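Probable molybdenum cofactor guanylyltransferase (Aquifex aeolicus, PDB 2E8B) probably transfers the GMP moiety of GTP to molybdenum-bound molybdopterin, with magnesium as cofactor, to make the guanine dinucleotide form of the molybdenum cofactor. Local coordinates at residues His135-Val140 against Tyr158-Leu163; Lys143-Lys148 against Lys165-Asn170; Ser12-Cys17 against Tyr117-Phe122. All coordinates share one frame; numbering follows the deposited sequence.

Contact 1: residues His135-Val140 against Tyr158-Leu163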
loop_
_atom_site.group_PDB
_atom_site.type_symbol
_atom_site.label_atom_id
_atom_site.label_comp_id
_atom_site.label_asym_id
_atom_site.label_seq_id
_atom_site.Cartn_x
_atom_site.Cartn_y
_atom_site.Cartn_z
ATOM N N HIS A 135 -9.797 -1.414 3.703
ATOM C CA HIS A 135 -8.487 -0.850 3.440
ATOM C C HIS A 135 -7.931 -1.320 2.113
ATOM O O HIS A 135 -7.165 -2.276 2.044
ATOM C CB HIS A 135 -7.549 -1.191 4.591
ATOM C CG HIS A 135 -8.037 -0.672 5.903
ATOM N ND1 HIS A 135 -8.874 -1.392 6.727
ATOM C CD2 HIS A 135 -7.894 0.543 6.480
ATOM C CE1 HIS A 135 -9.229 -0.642 7.753
ATOM N NE2 HIS A 135 -8.649 0.538 7.626
ATOM N N THR A 136 -8.334 -0.617 1.059
ATOM C CA THR A 136 -7.932 -0.928 -0.302
ATOM C C THR A 136 -6.433 -0.924 -0.519
ATOM O O THR A 136 -5.933 -1.579 -1.437
ATOM C CB THR A 136 -8.540 0.068 -1.294
ATOM O OG1 THR A 136 -8.113 1.391 -0.952
ATOM C CG2 THR A 136 -10.055 -0.000 -1.258
ATOM N N LEU A 137 -5.712 -0.192 0.323
ATOM C CA LEU A 137 -4.263 -0.116 0.178
ATOM C C LEU A 137 -3.469 -0.888 1.226
ATOM O O LEU A 137 -2.332 -0.527 1.540
ATOM C CB LEU A 137 -3.815 1.347 0.148
ATOM C CG LEU A 137 -4.509 2.191 -0.932
ATOM C CD1 LEU A 137 -3.990 3.629 -0.891
ATOM C CD2 LEU A 137 -4.259 1.578 -2.303
ATOM N N VAL A 138 -4.085 -1.930 1.780
ATOM C CA VAL A 138 -3.426 -2.815 2.738
ATOM C C VAL A 138 -3.842 -4.223 2.334
ATOM O O VAL A 138 -4.879 -4.739 2.759
ATOM C CB VAL A 138 -3.851 -2.558 4.206
ATOM C CG1 VAL A 138 -3.172 -3.573 5.124
ATOM C CG2 VAL A 138 -3.460 -1.142 4.631
ATOM N N GLY A 139 -3.042 -4.837 1.471
ATOM C CA GLY A 139 -3.379 -6.174 1.031
ATOM C C GLY A 139 -2.464 -6.716 -0.042
ATOM O O GLY A 139 -1.444 -6.117 -0.382
ATOM N N VAL A 140 -2.846 -7.870 -0.576
ATOM C CA VAL A 140 -2.081 -8.519 -1.623
ATOM C C VAL A 140 -2.867 -8.405 -2.913
ATOM O O VAL A 140 -4.055 -8.732 -2.955
ATOM C CB VAL A 140 -1.840 -10.007 -1.302
ATOM C CG1 VAL A 140 -1.037 -10.670 -2.423
ATOM C CG2 VAL A 140 -1.087 -10.127 0.017
ATOM N N TYR A 158 -11.311 6.104 -11.756
ATOM C CA TYR A 158 -10.212 5.941 -10.808
ATOM C C TYR A 158 -10.630 5.318 -9.483
ATOM O O TYR A 158 -9.811 5.186 -8.573
ATOM C CB TYR A 158 -9.573 7.301 -10.522
ATOM C CG TYR A 158 -8.779 7.904 -11.665
ATOM C CD1 TYR A 158 -8.925 7.446 -12.977
ATOM C CD2 TYR A 158 -7.895 8.959 -11.428
ATOM C CE1 TYR A 158 -8.205 8.032 -14.026
ATOM C CE2 TYR A 158 -7.181 9.547 -12.461
ATOM C CZ TYR A 158 -7.340 9.080 -13.756
ATOM O OH TYR A 158 -6.642 9.679 -14.778
ATOM N N ARG A 159 -11.898 4.941 -9.357
ATOM C CA ARG A 159 -12.365 4.355 -8.107
ATOM C C ARG A 159 -11.828 2.948 -7.883
ATOM O O ARG A 159 -12.090 2.049 -8.680
ATOM C CB ARG A 159 -13.889 4.309 -8.089
ATOM C CG ARG A 159 -14.554 5.661 -8.232
ATOM C CD ARG A 159 -16.053 5.477 -8.375
ATOM N NE ARG A 159 -16.381 4.782 -9.618
ATOM C CZ ARG A 159 -17.581 4.281 -9.897
ATOM N NH1 ARG A 159 -18.569 4.394 -9.016
ATOM N NH2 ARG A 159 -17.799 3.685 -11.065
ATOM N N ILE A 160 -11.073 2.751 -6.806
ATOM C CA ILE A 160 -10.561 1.415 -6.519
ATOM C C ILE A 160 -11.726 0.541 -6.057
ATOM O O ILE A 160 -11.697 -0.681 -6.220
ATOM C CB ILE A 160 -9.450 1.447 -5.448
ATOM C CG1 ILE A 160 -8.226 2.187 -6.007
ATOM C CG2 ILE A 160 -9.044 0.025 -5.066
ATOM C CD1 ILE A 160 -7.082 2.337 -5.011
ATOM N N TRP A 161 -12.753 1.162 -5.484
ATOM C CA TRP A 161 -13.932 0.406 -5.052
ATOM C C TRP A 161 -14.574 -0.243 -6.269
ATOM O O TRP A 161 -14.972 -1.403 -6.226
ATOM C CB TRP A 161 -14.976 1.308 -4.386
ATOM C CG TRP A 161 -14.680 1.696 -2.973
ATOM C CD1 TRP A 161 -13.705 1.190 -2.159
ATOM C CD2 TRP A 161 -15.383 2.672 -2.197
ATOM N NE1 TRP A 161 -13.759 1.795 -0.923
ATOM C CE2 TRP A 161 -14.781 2.707 -0.919
ATOM C CE3 TRP A 161 -16.467 3.523 -2.458
ATOM C CZ2 TRP A 161 -15.226 3.559 0.098
ATOM C CZ3 TRP A 161 -16.908 4.372 -1.446
ATOM C CH2 TRP A 161 -16.288 4.381 -0.186
ATOM N N ALA A 162 -14.674 0.513 -7.359
ATOM C CA ALA A 162 -15.273 -0.000 -8.589
ATOM C C ALA A 162 -14.376 -1.071 -9.190
ATOM O O ALA A 162 -14.854 -2.081 -9.707
ATOM C CB ALA A 162 -15.480 1.140 -9.587
ATOM N N LEU A 163 -13.072 -0.842 -9.127
ATOM C CA LEU A 163 -12.111 -1.806 -9.649
ATOM C C LEU A 163 -12.277 -3.138 -8.925
ATOM O O LEU A 163 -12.374 -4.189 -9.559
ATOM C CB LEU A 163 -10.680 -1.304 -9.442
ATOM C CG LEU A 163 -9.569 -2.331 -9.695
ATOM C CD1 LEU A 163 -9.471 -2.649 -11.194
ATOM C CD2 LEU A 163 -8.237 -1.776 -9.190
#

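Contact 2: residues Lys143-Lys148 against Lys165-Asn170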
loop_
_atom_site.group_PDB
_atom_site.type_symbol
_atom_site.label_atom_id
_atom_site.label_comp_id
_atom_site.label_asym_id
_atom_site.label_seq_id
_atom_site.Cartn_x
_atom_site.Cartn_y
_atom_site.Cartn_z
ATOM N N LYS A 143 -0.728 -9.465 -10.110
ATOM C CA LYS A 143 -0.262 -8.749 -11.287
ATOM C C LYS A 143 -1.227 -8.974 -12.452
ATOM O O LYS A 143 -1.299 -8.166 -13.377
ATOM C CB LYS A 143 1.140 -9.231 -11.671
ATOM C CG LYS A 143 1.820 -8.377 -12.720
ATOM C CD LYS A 143 3.181 -8.938 -13.084
ATOM C CE LYS A 143 3.838 -8.110 -14.175
ATOM N NZ LYS A 143 4.146 -6.727 -13.720
ATOM N N LYS A 144 -1.971 -10.074 -12.392
ATOM C CA LYS A 144 -2.926 -10.414 -13.442
ATOM C C LYS A 144 -4.036 -9.381 -13.567
ATOM O O LYS A 144 -4.793 -9.386 -14.533
ATOM C CB LYS A 144 -3.527 -11.799 -13.181
ATOM C CG LYS A 144 -2.520 -12.936 -13.309
ATOM C CD LYS A 144 -3.154 -14.301 -13.076
ATOM C CE LYS A 144 -2.125 -15.414 -13.225
ATOM N NZ LYS A 144 -2.719 -16.769 -13.059
ATOM N N LEU A 145 -4.122 -8.489 -12.586
ATOM C CA LEU A 145 -5.137 -7.442 -12.587
ATOM C C LEU A 145 -4.702 -6.229 -13.407
ATOM O O LEU A 145 -5.502 -5.335 -13.682
ATOM C CB LEU A 145 -5.408 -6.993 -11.154
ATOM C CG LEU A 145 -5.878 -8.068 -10.182
ATOM C CD1 LEU A 145 -5.831 -7.512 -8.781
ATOM C CD2 LEU A 145 -7.281 -8.522 -10.545
ATOM N N LEU A 146 -3.432 -6.201 -13.796
ATOM C CA LEU A 146 -2.893 -5.079 -14.557
ATOM C C LEU A 146 -3.740 -4.661 -15.761
ATOM O O LEU A 146 -4.030 -3.479 -15.932
ATOM C CB LEU A 146 -1.464 -5.390 -15.007
ATOM C CG LEU A 146 -0.655 -4.208 -15.534
ATOM C CD1 LEU A 146 -0.691 -3.053 -14.539
ATOM C CD2 LEU A 146 0.773 -4.656 -15.775
ATOM N N GLU A 147 -4.138 -5.621 -16.589
ATOM C CA GLU A 147 -4.947 -5.312 -17.766
ATOM C C GLU A 147 -6.250 -4.594 -17.414
ATOM O O GLU A 147 -6.623 -3.610 -18.058
ATOM C CB GLU A 147 -5.273 -6.593 -18.538
ATOM C CG GLU A 147 -6.255 -6.383 -19.682
ATOM C CD GLU A 147 -6.492 -7.644 -20.493
ATOM O OE1 GLU A 147 -6.937 -8.658 -19.912
ATOM O OE2 GLU A 147 -6.234 -7.621 -21.715
ATOM N N LYS A 148 -6.942 -5.098 -16.395
ATOM C CA LYS A 148 -8.207 -4.516 -15.960
ATOM C C LYS A 148 -8.034 -3.136 -15.337
ATOM O O LYS A 148 -8.829 -2.231 -15.587
ATOM C CB LYS A 148 -8.894 -5.442 -14.953
ATOM C CG LYS A 148 -9.517 -6.687 -15.576
ATOM C CD LYS A 148 -11.023 -6.525 -15.784
ATOM C CE LYS A 148 -11.359 -5.346 -16.683
ATOM N NZ LYS A 148 -12.830 -5.221 -16.882
ATOM N N LYS A 165 -14.850 -4.288 -7.196
ATOM C CA LYS A 165 -16.126 -4.948 -7.452
ATOM C C LYS A 165 -16.054 -5.645 -8.810
ATOM O O LYS A 165 -16.610 -6.727 -9.001
ATOM C CB LYS A 165 -17.270 -3.932 -7.454
ATOM C CG LYS A 165 -17.653 -3.464 -6.069
ATOM C CD LYS A 165 -18.929 -2.646 -6.103
ATOM C CE LYS A 165 -19.532 -2.535 -4.716
ATOM N NZ LYS A 165 -20.832 -1.807 -4.738
ATOM N N ASP A 166 -15.343 -5.027 -9.744
ATOM C CA ASP A 166 -15.198 -5.577 -11.085
ATOM C C ASP A 166 -14.403 -6.881 -11.076
ATOM O O ASP A 166 -14.891 -7.921 -11.518
ATOM C CB ASP A 166 -14.499 -4.548 -11.985
ATOM C CG ASP A 166 -14.466 -4.964 -13.442
ATOM O OD1 ASP A 166 -14.954 -6.066 -13.770
ATOM O OD2 ASP A 166 -13.947 -4.176 -14.265
ATOM N N VAL A 167 -13.185 -6.825 -10.548
ATOM C CA VAL A 167 -12.306 -7.990 -10.520
ATOM C C VAL A 167 -12.590 -8.996 -9.411
ATOM O O VAL A 167 -12.194 -10.162 -9.514
ATOM C CB VAL A 167 -10.829 -7.554 -10.419
ATOM C CG1 VAL A 167 -10.494 -6.605 -11.558
ATOM C CG2 VAL A 167 -10.572 -6.883 -9.079
ATOM N N GLY A 168 -13.276 -8.549 -8.365
ATOM C CA GLY A 168 -13.577 -9.419 -7.242
ATOM C C GLY A 168 -12.492 -9.281 -6.187
ATOM O O GLY A 168 -11.334 -9.023 -6.513
ATOM N N TYR A 169 -12.852 -9.444 -4.922
ATOM C CA TYR A 169 -11.868 -9.321 -3.857
ATOM C C TYR A 169 -12.294 -10.044 -2.598
ATOM O O TYR A 169 -13.480 -10.330 -2.390
ATOM C CB TYR A 169 -11.601 -7.844 -3.550
ATOM C CG TYR A 169 -12.772 -7.106 -2.943
ATOM C CD1 TYR A 169 -13.777 -6.573 -3.751
ATOM C CD2 TYR A 169 -12.869 -6.917 -1.560
ATOM C CE1 TYR A 169 -14.844 -5.864 -3.203
ATOM C CE2 TYR A 169 -13.930 -6.209 -1.006
ATOM C CZ TYR A 169 -14.910 -5.685 -1.829
ATOM O OH TYR A 169 -15.952 -4.966 -1.289
ATOM N N ASN A 170 -11.311 -10.349 -1.761
ATOM C CA ASN A 170 -11.556 -11.041 -0.509
ATOM C C ASN A 170 -11.236 -10.135 0.671
ATOM O O ASN A 170 -10.188 -9.490 0.694
ATOM C CB ASN A 170 -10.682 -12.292 -0.436
ATOM C CG ASN A 170 -10.948 -13.246 -1.580
ATOM O OD1 ASN A 170 -11.990 -13.893 -1.629
ATOM N ND2 ASN A 170 -10.011 -13.325 -2.518
HETATM O O HOH W 1 -14.190 -7.912 -15.730
#

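Contact 3: residues Ser12-Cys17 against Tyr117-Phe122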
loop_
_atom_site.group_PDB
_atom_site.type_symbol
_atom_site.label_atom_id
_atom_site.label_comp_id
_atom_site.label_asym_id
_atom_site.label_seq_id
_atom_site.Cartn_x
_atom_site.Cartn_y
_atom_site.Cartn_z
ATOM N N SER A 12 5.153 -17.609 3.086
ATOM C CA SER A 12 4.427 -16.902 2.039
ATOM C C SER A 12 5.313 -16.695 0.823
ATOM O O SER A 12 6.504 -16.406 0.956
ATOM C CB SER A 12 3.927 -15.551 2.546
ATOM O OG SER A 12 3.305 -14.833 1.497
ATOM N N LYS A 13 4.731 -16.853 -0.362
ATOM C CA LYS A 13 5.473 -16.675 -1.602
ATOM C C LYS A 13 5.461 -15.215 -2.028
ATOM O O LYS A 13 6.028 -14.852 -3.058
ATOM C CB LYS A 13 4.886 -17.556 -2.707
ATOM C CG LYS A 13 5.162 -19.043 -2.524
ATOM C CD LYS A 13 6.655 -19.348 -2.589
ATOM C CE LYS A 13 6.921 -20.846 -2.542
ATOM N NZ LYS A 13 8.375 -21.167 -2.627
ATOM N N VAL A 14 4.801 -14.379 -1.234
ATOM C CA VAL A 14 4.759 -12.953 -1.517
ATOM C C VAL A 14 6.016 -12.399 -0.856
ATOM O O VAL A 14 6.073 -12.245 0.365
ATOM C CB VAL A 14 3.499 -12.287 -0.909
ATOM C CG1 VAL A 14 3.512 -10.789 -1.195
ATOM C CG2 VAL A 14 2.241 -12.923 -1.492
ATOM N N ASN A 15 7.035 -12.129 -1.666
ATOM C CA ASN A 15 8.305 -11.626 -1.158
ATOM C C ASN A 15 8.539 -10.137 -1.381
ATOM O O ASN A 15 9.528 -9.588 -0.894
ATOM C CB ASN A 15 9.461 -12.400 -1.797
ATOM C CG ASN A 15 9.400 -13.885 -1.508
ATOM O OD1 ASN A 15 9.431 -14.305 -0.352
ATOM N ND2 ASN A 15 9.315 -14.689 -2.562
ATOM N N THR A 16 7.643 -9.477 -2.111
ATOM C CA THR A 16 7.827 -8.055 -2.378
ATOM C C THR A 16 6.643 -7.201 -1.935
ATOM O O THR A 16 5.493 -7.640 -1.964
ATOM C CB THR A 16 8.100 -7.811 -3.877
ATOM O OG1 THR A 16 6.887 -7.956 -4.622
ATOM C CG2 THR A 16 9.108 -8.829 -4.397
ATOM N N CYS A 17 6.942 -5.975 -1.520
ATOM C CA CYS A 17 5.921 -5.046 -1.057
ATOM C C CYS A 17 6.152 -3.652 -1.626
ATOM O O CYS A 17 7.292 -3.199 -1.755
ATOM C CB CYS A 17 5.941 -4.981 0.473
ATOM S SG CYS A 17 4.784 -3.818 1.261
ATOM N N TYR A 117 -0.883 -11.372 9.120
ATOM C CA TYR A 117 -2.211 -11.979 9.183
ATOM C C TYR A 117 -2.851 -11.921 7.802
ATOM O O TYR A 117 -3.526 -12.866 7.379
ATOM C CB TYR A 117 -3.115 -11.258 10.191
ATOM C CG TYR A 117 -4.423 -11.986 10.445
ATOM C CD1 TYR A 117 -4.452 -13.168 11.184
ATOM C CD2 TYR A 117 -5.626 -11.499 9.933
ATOM C CE1 TYR A 117 -5.649 -13.849 11.409
ATOM C CE2 TYR A 117 -6.831 -12.173 10.152
ATOM C CZ TYR A 117 -6.830 -13.347 10.889
ATOM O OH TYR A 117 -8.003 -14.033 11.092
ATOM N N VAL A 118 -2.631 -10.817 7.092
ATOM C CA VAL A 118 -3.189 -10.690 5.753
ATOM C C VAL A 118 -2.531 -11.714 4.838
ATOM O O VAL A 118 -3.215 -12.398 4.078
ATOM C CB VAL A 118 -3.003 -9.265 5.187
ATOM C CG1 VAL A 118 -3.451 -9.220 3.722
ATOM C CG2 VAL A 118 -3.839 -8.293 5.995
ATOM N N LEU A 119 -1.210 -11.842 4.931
ATOM C CA LEU A 119 -0.495 -12.810 4.104
ATOM C C LEU A 119 -0.997 -14.230 4.345
ATOM O O LEU A 119 -1.164 -15.008 3.402
ATOM C CB LEU A 119 1.011 -12.773 4.388
ATOM C CG LEU A 119 1.788 -11.551 3.896
ATOM C CD1 LEU A 119 3.251 -11.677 4.291
ATOM C CD2 LEU A 119 1.657 -11.447 2.391
ATOM N N GLU A 120 -1.214 -14.571 5.610
ATOM C CA GLU A 120 -1.681 -15.908 5.963
ATOM C C GLU A 120 -3.049 -16.197 5.357
ATOM O O GLU A 120 -3.338 -17.329 4.975
ATOM C CB GLU A 120 -1.751 -16.059 7.489
ATOM C CG GLU A 120 -2.219 -17.434 7.962
ATOM C CD GLU A 120 -2.324 -17.540 9.479
ATOM O OE1 GLU A 120 -1.388 -17.094 10.177
ATOM O OE2 GLU A 120 -3.336 -18.087 9.975
ATOM N N ASN A 121 -3.880 -15.163 5.263
ATOM C CA ASN A 121 -5.233 -15.304 4.733
ATOM C C ASN A 121 -5.408 -14.875 3.280
ATOM O O ASN A 121 -6.536 -14.686 2.817
ATOM C CB ASN A 121 -6.200 -14.515 5.615
ATOM C CG ASN A 121 -6.397 -15.162 6.962
ATOM O OD1 ASN A 121 -7.135 -16.138 7.085
ATOM N ND2 ASN A 121 -5.725 -14.637 7.981
ATOM N N PHE A 122 -4.306 -14.745 2.551
ATOM C CA PHE A 122 -4.392 -14.330 1.158
ATOM C C PHE A 122 -5.098 -15.333 0.245
ATOM O O PHE A 122 -4.888 -16.541 0.340
ATOM C CB PHE A 122 -2.996 -14.049 0.593
ATOM C CG PHE A 122 -2.975 -13.871 -0.900
ATOM C CD1 PHE A 122 -3.765 -12.898 -1.509
ATOM C CD2 PHE A 122 -2.191 -14.694 -1.703
ATOM C CE1 PHE A 122 -3.778 -12.750 -2.900
ATOM C CE2 PHE A 122 -2.197 -14.552 -3.090
ATOM C CZ PHE A 122 -2.993 -13.578 -3.690
HETATM O O HOH W 2 0.764 -15.488 1.317
#

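Contact 1: residues His135-Val140 against Tyr158-Leu163
Thr-136 and Ile-160 make the tight part of this contact. Each directs its CB at the other segment, with Thr-136 CA and Ile-160 CA 7.1 Å apart. The Ile-160 branch that does the touching is CG2, which lies 3.8 Å from Thr-136 CB and 3.9 Å from Thr-136 CG2, so a single methyl spans the threonine's CB-CG2 bond. With chi1 at -66°, Ile-160 sets CG1 beside its own backbone N and puts CG2 anti to that nitrogen, where it meets the threonine. The other arm of the isoleucine ends in CD1, which meets Leu-137 CD2 at 4.0 Å; these two chains cross at about a right angle and touch through their terminal methyls. No hydrogen bond crosses between the segments, and the 151 Å² buried comes from van der Waals packing. Thr-136 and Leu-137 are the central pair of a type I beta turn, closed by Val-138 N bonding to His-135 O, while Ile-160 stands in the first turn of a helix whose N-cap is Arg-159. In this GT-A-type nucleotidyltransferase fold, the loop between strands 134-135 and 140-142 meets the N-terminal end of helix 160-167. Helix 84-94 backs the apolar side, with Ser-84 touching both Leu-137 and Ile-160, and Ile-85 packing on the isoleucine. Leu-137 also comes within about 4 Å, side chain to side chain, of Leu-20, a predicted GTP-binding residue. The solvent side is looser. There Trp-161, an exposed residue, brings the pyrrole edge of its indole to the threonine methyl: Thr-136 CG2 lies near the ring plane, 3.9 Å from Trp-161 CD1 and 4.1 Å from Trp-161 NE1, an edge approach without face stacking.

Contact 2: residues Lys143-Lys148 against Lys165-Asn170
Leu-145 and Val-167 mark the closest backbone approach, their CA atoms 7.5 Å apart, where the chain entering helix 146-154 passes the last turn of helix 160-167. These are consecutive helices of the GT-A-type alpha/beta fold, and the contact joins the start of one to the end of the other. Residues 143-145 already have helical backbone angles. At the other side Gly-168 leaves the helix with a positive phi of 93°, in a conformation where a CB would press on the carbonyl oxygen of Val-167; the chain then runs into strand 170-173, whose Asn-170 bonds through its backbone to Val-126 and Val-128. The inner half of the interface is apolar: Leu-145 CD2 sits 3.7 Å from Val-167 CB and contacts both valine methyls, while Val-126 and Pro-125 also touch the leucine. The outer half is ionic. Lys-148 NZ bonds to Asp-166 OD2 at 3.0 Å in a salt bridge on the syn side of that oxygen, 21° out of the carboxylate plane. OD2 is shared with Arg-152 NH1, so two cations hold it and probably stabilise its negative charge. CB and CG of Lys-148 run past Val-167, with Lys-148 CB 3.9 Å from Val-167 CG1; beyond them, bends at chi2 (-99°) and chi3 turn the chain to bring NZ to Asp-166. Were Lys-148 replaced by an alanine, Asp-166 would probably rely on Arg-152 for its charge pairing, and Val-167 CG1 would lose the lysine CG it packs on. A water molecule closes a second path between the charges: it accepts from Lys-148 NZ at 3.2 Å and donates to Asp-166 OD1 at 2.8 Å.

Contact 3: residues Ser12-Cys17 against Tyr117-Phe122
An ST turn at Ser-12, just ahead of strand 16-22, packs against Leu-119 at the C-terminal end of helix 112-120. The turn is defined by Val-14 N donating to Ser-12 OG at 3.1 Å, with an N-H...O angle of 161°. The side chains of Ser-12 and Val-14 stand next to each other at the turn, and one methyl of the helix meets both: Leu-119 CD2 lies 3.9 Å from Ser-12 OG and 3.9 Å from Val-14 CB, with both valine methyls slightly farther off. The leucine and valine chains meet at a slant. With Ser-12 chi1 at 176°, OG is directed away from its own backbone N, where it can take the Val-14 bond and also meet a water at 2.6 Å. That water donates to Leu-119 O at 2.9 Å, a polar bridge beside the apolar contact. Behind it the helix end is fastened by Asn-121: its N and its ND2 reach Tyr-117 O from opposite faces of the carbonyl plane, the ND2 bond being 2.9 Å long. The same ND2 lies over the centre of the Tyr-117 ring. Val-14 and Leu-119 both touch Val-140, and Leu-119 also rests on Phe-101 of strand 99-104. Such a helix laid on the strands of a central, partly parallel sheet is typical of the Rossmann-like alpha/beta core of GT-A-type nucleotidyltransferases.

Contacts 1 and 2 lie 10 Å apart, centre to centre, and use opposite ends of helix 160-167. Their segments alternate, so the two contacts cross along the chain, although they adjoin in sequence without further touch. Contact 3 closes earlier in the chain and its centre lies about 17 Å from each of the others. It still meets contact 1 through the 139-140 corner: CG1 of Val-140 is 3.5 Å from Phe-122 CE1, and CA of Gly-139 is 4.1 Å from Val-118 CG1. Contact 1 alone borders the predicted nucleotide site, the Leu-137 side chain being about 6 Å from that of Asp-106, a predicted magnesium ligand.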